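Local coordinates for protein P450 epoxidase (Sorangium cellulosum, PDB 1Q5D) that is a cytochrome P450 that holds a haem group and a second ligand in pockets of a mainly helical fold, at residues D64-V69 and A309-E314; R54-S59 and D336-S341. All blocks are in the same frame, centred on the assembly; numbering follows the deposited sequence.

How the contacts relate
From the N terminus the chain first enters contact 2 at residues 54-59, the start of helix 55-62, and a few residues later contact 1 at 64-69, with the short strand 67-68. It then runs through 239 mostly helical residues before returning at 309-314 to close contact 1, and at 336-341 to close contact 2. The loop of contact 1 is therefore nested inside that of contact 2. Contact 1 joins the outermost strand 67-68 of the mixed five-stranded sheet to the end of strand 304-309 and the turn from it into strand 313-315; contact 2 ties helix 55-62 to the loop after helix 330-333. Their centres lie about 21 Å apart, and they do not touch.

Contact 1: residues D64-V69 and A309-E314; sequences DERFAV and ARQDLE
The carbonyl O of Glu-65 takes the shortest polar bond between the segments, 2.7 Å from NH1 of Arg-310. The oxygen lies close to the guanidinium plane, whereas the donor stands above the carbonyl plane, 37° out of it. A bend at chi3 (73°) carries NE of Arg-310 off the line of its chain, and the CG and CD stretch before it rests against CB of Ala-68. The backbone of the same arginine is used too: its N donates to O of Arg-66, 3.0 Å away. Arg-310 thus holds two successive carbonyls of a type I turn running from Asp-64 to Phe-67.

That turn is braced from within. Arg-66 grips the carboxylate of Asp-64 side-on: NE meets OD2 at 2.9 Å and NH2 meets OD1 at 2.7 Å, both oxygens using their syn lone pairs. OD2 also accepts from the backbone N of Arg-66, closing an Asx turn. With its edge engaged in this way, the guanidinium turns one face to Leu-313, whose CD1 sits 3.6 Å above the plane, offset toward the rim. The same methyl touches CZ of Phe-67 at 3.7 Å, so one atom, CD1 of Leu-313, meets both the guanidinium of Arg-66 and the ring of Phe-67. Tyr-315 meets the Phe-67 ring edge-to-face.

Phe-67 and Ala-309 form an antiparallel, non-hydrogen-bonded pair, CA to CA 4.8 Å, and Ala-68 bonds through its backbone to Phe-308. The side chain of Phe-67 is about 10 Å from the haem. This is the edge of the mixed beta sheet of the P450 fold, where a short outer strand is paired with the end of strand 304-309.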
ATOM      1  N   ASP A  64      18.759  -8.753  -2.339  1.00 53.47           N
ATOM      2  CA  ASP A  64      19.801  -9.042  -3.322  1.00 53.51           C
ATOM      3  C   ASP A  64      20.224  -7.760  -4.034  1.00 54.28           C
ATOM      4  O   ASP A  64      19.489  -7.238  -4.868  1.00 54.56           O
ATOM      5  CB  ASP A  64      19.284 -10.061  -4.333  1.00 52.66           C
ATOM      6  CG  ASP A  64      20.386 -10.634  -5.209  1.00 52.51           C
ATOM      7  OD1 ASP A  64      20.290 -11.831  -5.554  1.00 51.81           O
ATOM      8  OD2 ASP A  64      21.370  -9.970  -5.611  1.00 51.55           O
ATOM      9  N   GLU A  65      21.413  -7.255  -3.712  1.00 55.13           N
ATOM     10  CA  GLU A  65      21.847  -5.959  -4.228  1.00 55.75           C
ATOM     11  C   GLU A  65      22.046  -5.948  -5.743  1.00 54.73           C
ATOM     12  O   GLU A  65      22.198  -4.885  -6.344  1.00 54.79           O
ATOM     13  CB  GLU A  65      23.115  -5.475  -3.518  1.00 57.60           C
ATOM     14  CG  GLU A  65      22.837  -4.589  -2.313  1.00 59.60           C
ATOM     15  CD  GLU A  65      22.788  -5.377  -1.017  1.00 60.91           C
ATOM     16  OE1 GLU A  65      22.982  -4.777   0.064  1.00 61.55           O
ATOM     17  OE2 GLU A  65      22.562  -6.605  -1.079  1.00 62.17           O
ATOM     18  N   ARG A  66      22.030  -7.126  -6.354  1.00 53.70           N
ATOM     19  CA  ARG A  66      22.042  -7.231  -7.811  1.00 53.23           C
ATOM     20  C   ARG A  66      20.751  -6.658  -8.414  1.00 52.52           C
ATOM     21  O   ARG A  66      20.712  -6.293  -9.589  1.00 52.73           O
ATOM     22  CB  ARG A  66      22.222  -8.691  -8.244  1.00 53.66           C
ATOM     23  CG  ARG A  66      23.608  -9.277  -7.971  1.00 53.76           C
ATOM     24  CD  ARG A  66      23.732 -10.765  -8.280  1.00 54.43           C
ATOM     25  NE  ARG A  66      22.713 -11.577  -7.614  1.00 54.68           N
ATOM     26  CZ  ARG A  66      22.535 -12.875  -7.833  1.00 55.13           C
ATOM     27  NH1 ARG A  66      23.307 -13.514  -8.701  1.00 55.71           N
ATOM     28  NH2 ARG A  66      21.583 -13.541  -7.192  1.00 55.60           N
ATOM     29  N   PHE A  67      19.696  -6.580  -7.604  1.00 51.17           N
ATOM     30  CA  PHE A  67      18.407  -6.083  -8.075  1.00 49.57           C
ATOM     31  C   PHE A  67      18.110  -4.693  -7.529  1.00 48.73           C
ATOM     32  O   PHE A  67      17.973  -4.514  -6.320  1.00 50.65           O
ATOM     33  CB  PHE A  67      17.299  -7.062  -7.697  1.00 48.88           C
ATOM     34  CG  PHE A  67      17.411  -8.403  -8.384  1.00 48.89           C
ATOM     35  CD1 PHE A  67      18.130  -9.438  -7.806  1.00 48.50           C
ATOM     36  CD2 PHE A  67      16.799  -8.622  -9.611  1.00 48.77           C
ATOM     37  CE1 PHE A  67      18.234 -10.672  -8.439  1.00 48.99           C
ATOM     38  CE2 PHE A  67      16.896  -9.847 -10.246  1.00 48.74           C
ATOM     39  CZ  PHE A  67      17.615 -10.876  -9.658  1.00 48.91           C
ATOM     40  N   ALA A  68      18.004  -3.711  -8.420  1.00 46.77           N
ATOM     41  CA  ALA A  68      17.798  -2.320  -8.015  1.00 44.83           C
ATOM     42  C   ALA A  68      16.321  -1.931  -7.948  1.00 43.46           C
ATOM     43  O   ALA A  68      15.475  -2.574  -8.568  1.00 41.22           O
ATOM     44  CB  ALA A  68      18.532  -1.386  -8.960  1.00 44.99           C
ATOM     45  N   VAL A  69      16.039  -0.875  -7.183  1.00 42.67           N
ATOM     46  CA  VAL A  69      14.706  -0.281  -7.084  1.00 42.29           C
ATOM     47  C   VAL A  69      14.513   0.861  -8.088  1.00 42.53           C
ATOM     48  O   VAL A  69      13.447   0.996  -8.682  1.00 42.52           O
ATOM     49  CB  VAL A  69      14.445   0.251  -5.655  1.00 41.94           C
ATOM     50  CG1 VAL A  69      13.191   1.088  -5.615  1.00 41.76           C
ATOM     51  CG2 VAL A  69      14.356  -0.900  -4.660  1.00 41.11           C
ATOM     52  N   ALA A 309      17.251  -5.665 -12.869  1.00 42.33           N
ATOM     53  CA  ALA A 309      18.570  -6.301 -12.915  1.00 44.55           C
ATOM     54  C   ALA A 309      19.662  -5.291 -13.247  1.00 46.29           C
ATOM     55  O   ALA A 309      19.611  -4.637 -14.281  1.00 46.56           O
ATOM     56  CB  ALA A 309      18.573  -7.438 -13.940  1.00 43.97           C
ATOM     57  N   ARG A 310      20.655  -5.182 -12.368  1.00 49.49           N
ATOM     58  CA  ARG A 310      21.750  -4.233 -12.549  1.00 52.17           C
ATOM     59  C   ARG A 310      22.854  -4.779 -13.458  1.00 53.00           C
ATOM     60  O   ARG A 310      23.798  -4.060 -13.798  1.00 53.27           O
ATOM     61  CB  ARG A 310      22.344  -3.840 -11.195  1.00 53.50           C
ATOM     62  CG  ARG A 310      21.393  -3.037 -10.324  1.00 55.10           C
ATOM     63  CD  ARG A 310      21.864  -2.859  -8.897  1.00 56.89           C
ATOM     64  NE  ARG A 310      22.971  -1.915  -8.817  1.00 58.50           N
ATOM     65  CZ  ARG A 310      24.011  -2.054  -8.011  1.00 59.24           C
ATOM     66  NH1 ARG A 310      24.092  -3.101  -7.199  1.00 59.54           N
ATOM     67  NH2 ARG A 310      24.974  -1.143  -8.014  1.00 59.55           N
ATOM     68  N   GLN A 311      22.716  -6.045 -13.849  1.00 53.49           N
ATOM     69  CA  GLN A 311      23.721  -6.753 -14.631  1.00 53.88           C
ATOM     70  C   GLN A 311      23.102  -8.047 -15.145  1.00 54.00           C
ATOM     71  O   GLN A 311      22.067  -8.484 -14.643  1.00 53.88           O
ATOM     72  CB  GLN A 311      24.921  -7.091 -13.747  1.00 54.56           C
ATOM     73  CG  GLN A 311      24.621  -8.216 -12.768  1.00 55.29           C
ATOM     74  CD  GLN A 311      25.742  -8.480 -11.789  1.00 55.71           C
ATOM     75  OE1 GLN A 311      26.437  -7.556 -11.367  1.00 55.99           O
ATOM     76  NE2 GLN A 311      25.913  -9.746 -11.414  1.00 55.94           N
ATOM     77  N   ASP A 312      23.729  -8.664 -16.143  1.00 54.30           N
ATOM     78  CA  ASP A 312      23.305  -9.989 -16.596  1.00 54.01           C
ATOM     79  C   ASP A 312      23.475 -10.998 -15.466  1.00 53.55           C
ATOM     80  O   ASP A 312      24.454 -10.935 -14.720  1.00 53.69           O
ATOM     81  CB  ASP A 312      24.140 -10.443 -17.791  1.00 54.63           C
ATOM     82  CG  ASP A 312      23.815  -9.689 -19.059  1.00 55.76           C
ATOM     83  OD1 ASP A 312      24.495  -9.945 -20.073  1.00 55.94           O
ATOM     84  OD2 ASP A 312      22.909  -8.828 -19.155  1.00 56.50           O
ATOM     85  N   LEU A 313      22.526 -11.919 -15.332  1.00 52.75           N
ATOM     86  CA  LEU A 313      22.631 -12.981 -14.332  1.00 52.77           C
ATOM     87  C   LEU A 313      21.674 -14.123 -14.632  1.00 52.44           C
ATOM     88  O   LEU A 313      20.715 -13.949 -15.378  1.00 51.91           O
ATOM     89  CB  LEU A 313      22.389 -12.445 -12.913  1.00 53.45           C
ATOM     90  CG  LEU A 313      21.013 -11.877 -12.545  1.00 53.99           C
ATOM     91  CD1 LEU A 313      20.882 -11.755 -11.028  1.00 54.20           C
ATOM     92  CD2 LEU A 313      20.787 -10.523 -13.192  1.00 54.14           C
ATOM     93  N   GLU A 314      21.962 -15.292 -14.064  1.00 52.31           N
ATOM     94  CA  GLU A 314      21.072 -16.446 -14.145  1.00 52.44           C
ATOM     95  C   GLU A 314      20.330 -16.582 -12.823  1.00 51.82           C
ATOM     96  O   GLU A 314      20.937 -16.495 -11.753  1.00 52.51           O
ATOM     97  CB  GLU A 314      21.859 -17.731 -14.442  1.00 53.03           C
ATOM     98  CG  GLU A 314      21.650 -18.283 -15.849  1.00 54.11           C
ATOM     99  CD  GLU A 314      22.339 -17.440 -16.913  1.00 54.42           C
ATOM    100  OE1 GLU A 314      21.977 -17.555 -18.099  1.00 54.86           O
ATOM    101  OE2 GLU A 314      23.246 -16.659 -16.564  1.00 54.75           O
TER

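Contact 2: residues R54-S59 and D336-S341; sequences RYHDVS and DGTVFS
Tyr-55 and Asp-336 make the direct hydrogen bond of this contact: the amide N of Tyr-55, in the first turn of helix 55-62, donates to OD2 of Asp-336, 2.9 Å away, on its anti lone pair. Water 1 extends the link, donating to OD2 of Asp-336 at 2.7 Å and accepting from the amide N of His-56. A carboxylate here faces the amino end of the helix, whose dipole would be expected to favour its negative charge. The other oxygen, OD1 of Asp-336, is held from one face by the backbone N of Thr-338 at 3.1 Å, an Asx turn, and by OG1 of Thr-338 at 2.9 Å. Asp-336 thus both receives the helix start and fixes its own loop.

The apolar contacts centre on Tyr-55. With CG anti to the backbone N (chi1 -175°), its ring is carried to Val-339, whose CG1 lies over the ring centre, 4.1 Å from the centroid, in a CH-pi contact. CG2 of Val-339 touches both CD2 of Tyr-55 and CE1 of His-56, 3.6 Å from the latter. The ring of Phe-340 meets Tyr-55 obliquely, their planes 79° apart.

Beyond the pair, the hydroxyl of Tyr-55 bonds to O of Ala-354, and Arg-296 makes a cation-pi contact with Phe-340. Helix 55-62, which follows strand 49-52, is thereby seated against the loop leaving helix 330-333, and its Val-58 packs on that helix at Ile-330 and Ala-333.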
ATOM      1  N   ARG A  54       7.698 -17.896  -5.984  1.00 31.95           N
ATOM      2  CA  ARG A  54       7.864 -18.643  -4.737  1.00 33.18           C
ATOM      3  C   ARG A  54       8.476 -17.820  -3.595  1.00 32.95           C
ATOM      4  O   ARG A  54       9.323 -16.962  -3.815  1.00 32.18           O
ATOM      5  CB  ARG A  54       8.674 -19.920  -4.990  1.00 34.20           C
ATOM      6  CG  ARG A  54       7.946 -20.899  -5.914  1.00 34.66           C
ATOM      7  CD  ARG A  54       8.824 -22.024  -6.488  1.00 35.99           C
ATOM      8  NE  ARG A  54       8.084 -22.798  -7.483  1.00 36.16           N
ATOM      9  CZ  ARG A  54       8.595 -23.809  -8.177  1.00 36.39           C
ATOM     10  NH1 ARG A  54       9.865 -24.169  -7.994  1.00 35.42           N
ATOM     11  NH2 ARG A  54       7.836 -24.449  -9.060  1.00 34.96           N
ATOM     12  N   TYR A  55       8.023 -18.082  -2.375  1.00 32.33           N
ATOM     13  CA  TYR A  55       8.484 -17.300  -1.225  1.00 33.04           C
ATOM     14  C   TYR A  55       9.997 -17.082  -1.170  1.00 33.97           C
ATOM     15  O   TYR A  55      10.470 -15.948  -1.103  1.00 34.10           O
ATOM     16  CB  TYR A  55       8.002 -17.911   0.093  1.00 31.12           C
ATOM     17  CG  TYR A  55       8.357 -17.044   1.277  1.00 31.44           C
ATOM     18  CD1 TYR A  55       7.423 -16.158   1.814  1.00 30.62           C
ATOM     19  CD2 TYR A  55       9.635 -17.095   1.854  1.00 30.68           C
ATOM     20  CE1 TYR A  55       7.742 -15.355   2.904  1.00 30.34           C
ATOM     21  CE2 TYR A  55       9.964 -16.288   2.948  1.00 30.18           C
ATOM     22  CZ  TYR A  55       9.011 -15.429   3.470  1.00 30.38           C
ATOM     23  OH  TYR A  55       9.320 -14.615   4.546  1.00 30.73           O
ATOM     24  N   HIS A  56      10.774 -18.160  -1.207  1.00 37.33           N
ATOM     25  CA  HIS A  56      12.213 -18.019  -0.960  1.00 38.85           C
ATOM     26  C   HIS A  56      12.931 -17.198  -2.013  1.00 39.40           C
ATOM     27  O   HIS A  56      13.865 -16.455  -1.698  1.00 38.27           O
ATOM     28  CB  HIS A  56      12.884 -19.374  -0.742  1.00 42.09           C
ATOM     29  CG  HIS A  56      12.658 -19.923   0.634  1.00 44.14           C
ATOM     30  ND1 HIS A  56      11.798 -20.971   0.888  1.00 44.76           N
ATOM     31  CD2 HIS A  56      13.146 -19.534   1.837  1.00 44.45           C
ATOM     32  CE1 HIS A  56      11.781 -21.217   2.187  1.00 45.17           C
ATOM     33  NE2 HIS A  56      12.589 -20.360   2.785  1.00 45.16           N
ATOM     34  N   ASP A  57      12.491 -17.319  -3.263  1.00 39.00           N
ATOM     35  CA  ASP A  57      13.074 -16.525  -4.335  1.00 39.13           C
ATOM     36  C   ASP A  57      12.643 -15.061  -4.205  1.00 37.80           C
ATOM     37  O   ASP A  57      13.452 -14.147  -4.353  1.00 37.69           O
ATOM     38  CB  ASP A  57      12.673 -17.092  -5.700  1.00 40.48           C
ATOM     39  CG  ASP A  57      12.980 -18.573  -5.822  1.00 42.24           C
ATOM     40  OD1 ASP A  57      14.150 -18.939  -5.598  1.00 43.34           O
ATOM     41  OD2 ASP A  57      12.125 -19.440  -6.106  1.00 42.06           O
ATOM     42  N   VAL A  58      11.362 -14.846  -3.937  1.00 36.66           N
ATOM     43  CA  VAL A  58      10.846 -13.497  -3.696  1.00 35.83           C
ATOM     44  C   VAL A  58      11.563 -12.822  -2.513  1.00 36.82           C
ATOM     45  O   VAL A  58      12.070 -11.697  -2.622  1.00 36.62           O
ATOM     46  CB  VAL A  58       9.334 -13.544  -3.437  1.00 34.62           C
ATOM     47  CG1 VAL A  58       8.848 -12.238  -2.862  1.00 34.12           C
ATOM     48  CG2 VAL A  58       8.587 -13.868  -4.729  1.00 34.35           C
ATOM     49  N   SER A  59      11.609 -13.517  -1.388  1.00 37.64           N
ATOM     50  CA  SER A  59      12.257 -12.975  -0.208  1.00 40.07           C
ATOM     51  C   SER A  59      13.729 -12.681  -0.468  1.00 40.32           C
ATOM     52  O   SER A  59      14.243 -11.653  -0.044  1.00 41.12           O
ATOM     53  CB  SER A  59      12.101 -13.929   0.974  1.00 40.52           C
ATOM     54  OG  SER A  59      12.943 -13.523   2.032  1.00 42.15           O
ATOM     55  N   ASP A 336       2.744 -19.809  -0.266  1.00 33.33           N
ATOM     56  CA  ASP A 336       3.726 -20.854  -0.451  1.00 35.28           C
ATOM     57  C   ASP A 336       3.684 -21.834   0.727  1.00 36.51           C
ATOM     58  O   ASP A 336       3.978 -21.463   1.857  1.00 35.84           O
ATOM     59  CB  ASP A 336       5.103 -20.210  -0.594  1.00 36.13           C
ATOM     60  CG  ASP A 336       6.138 -21.159  -1.140  1.00 37.02           C
ATOM     61  OD1 ASP A 336       6.062 -22.366  -0.846  1.00 38.89           O
ATOM     62  OD2 ASP A 336       7.073 -20.780  -1.853  1.00 36.89           O
ATOM     63  N   GLY A 337       3.302 -23.084   0.451  1.00 37.69           N
ATOM     64  CA  GLY A 337       3.118 -24.091   1.487  1.00 38.06           C
ATOM     65  C   GLY A 337       4.388 -24.595   2.143  1.00 39.26           C
ATOM     66  O   GLY A 337       4.344 -25.258   3.183  1.00 40.19           O
ATOM     67  N   THR A 338       5.531 -24.296   1.556  1.00 40.00           N
ATOM     68  CA  THR A 338       6.778 -24.652   2.213  1.00 41.18           C
ATOM     69  C   THR A 338       7.105 -23.662   3.325  1.00 41.41           C
ATOM     70  O   THR A 338       8.045 -23.867   4.083  1.00 42.36           O
ATOM     71  CB  THR A 338       7.945 -24.762   1.219  1.00 41.70           C
ATOM     72  OG1 THR A 338       8.233 -23.475   0.659  1.00 42.12           O
ATOM     73  CG2 THR A 338       7.550 -25.611   0.018  1.00 42.05           C
ATOM     74  N   VAL A 339       6.313 -22.597   3.435  1.00 40.82           N
ATOM     75  CA  VAL A 339       6.607 -21.559   4.418  1.00 39.68           C
ATOM     76  C   VAL A 339       5.468 -21.355   5.416  1.00 39.53           C
ATOM     77  O   VAL A 339       5.701 -21.197   6.611  1.00 40.30           O
ATOM     78  CB  VAL A 339       6.995 -20.228   3.735  1.00 39.52           C
ATOM     79  CG1 VAL A 339       7.079 -19.106   4.753  1.00 38.83           C
ATOM     80  CG2 VAL A 339       8.326 -20.375   3.003  1.00 39.14           C
ATOM     81  N   PHE A 340       4.236 -21.353   4.927  1.00 39.41           N
ATOM     82  CA  PHE A 340       3.073 -21.241   5.794  1.00 39.31           C
ATOM     83  C   PHE A 340       2.306 -22.547   5.715  1.00 41.22           C
ATOM     84  O   PHE A 340       1.936 -22.977   4.626  1.00 41.52           O
ATOM     85  CB  PHE A 340       2.173 -20.060   5.373  1.00 37.78           C
ATOM     86  CG  PHE A 340       2.920 -18.758   5.191  1.00 36.03           C
ATOM     87  CD1 PHE A 340       3.151 -17.918   6.278  1.00 35.46           C
ATOM     88  CD2 PHE A 340       3.397 -18.381   3.944  1.00 34.89           C
ATOM     89  CE1 PHE A 340       3.837 -16.741   6.128  1.00 33.69           C
ATOM     90  CE2 PHE A 340       4.108 -17.205   3.780  1.00 33.89           C
ATOM     91  CZ  PHE A 340       4.322 -16.372   4.880  1.00 33.98           C
ATOM     92  N   SER A 341       2.082 -23.184   6.865  1.00 42.56           N
ATOM     93  CA  SER A 341       1.319 -24.426   6.924  1.00 43.90           C
ATOM     94  C   SER A 341      -0.147 -24.134   6.735  1.00 43.94           C
ATOM     95  O   SER A 341      -0.646 -23.122   7.227  1.00 44.46           O
ATOM     96  CB  SER A 341       1.518 -25.121   8.275  1.00 45.38           C
ATOM     97  OG  SER A 341       2.801 -25.711   8.333  1.00 47.68           O
TER
HETATM   98  O   HOH W   1       9.731 -20.789  -1.644  1.00 38.61           O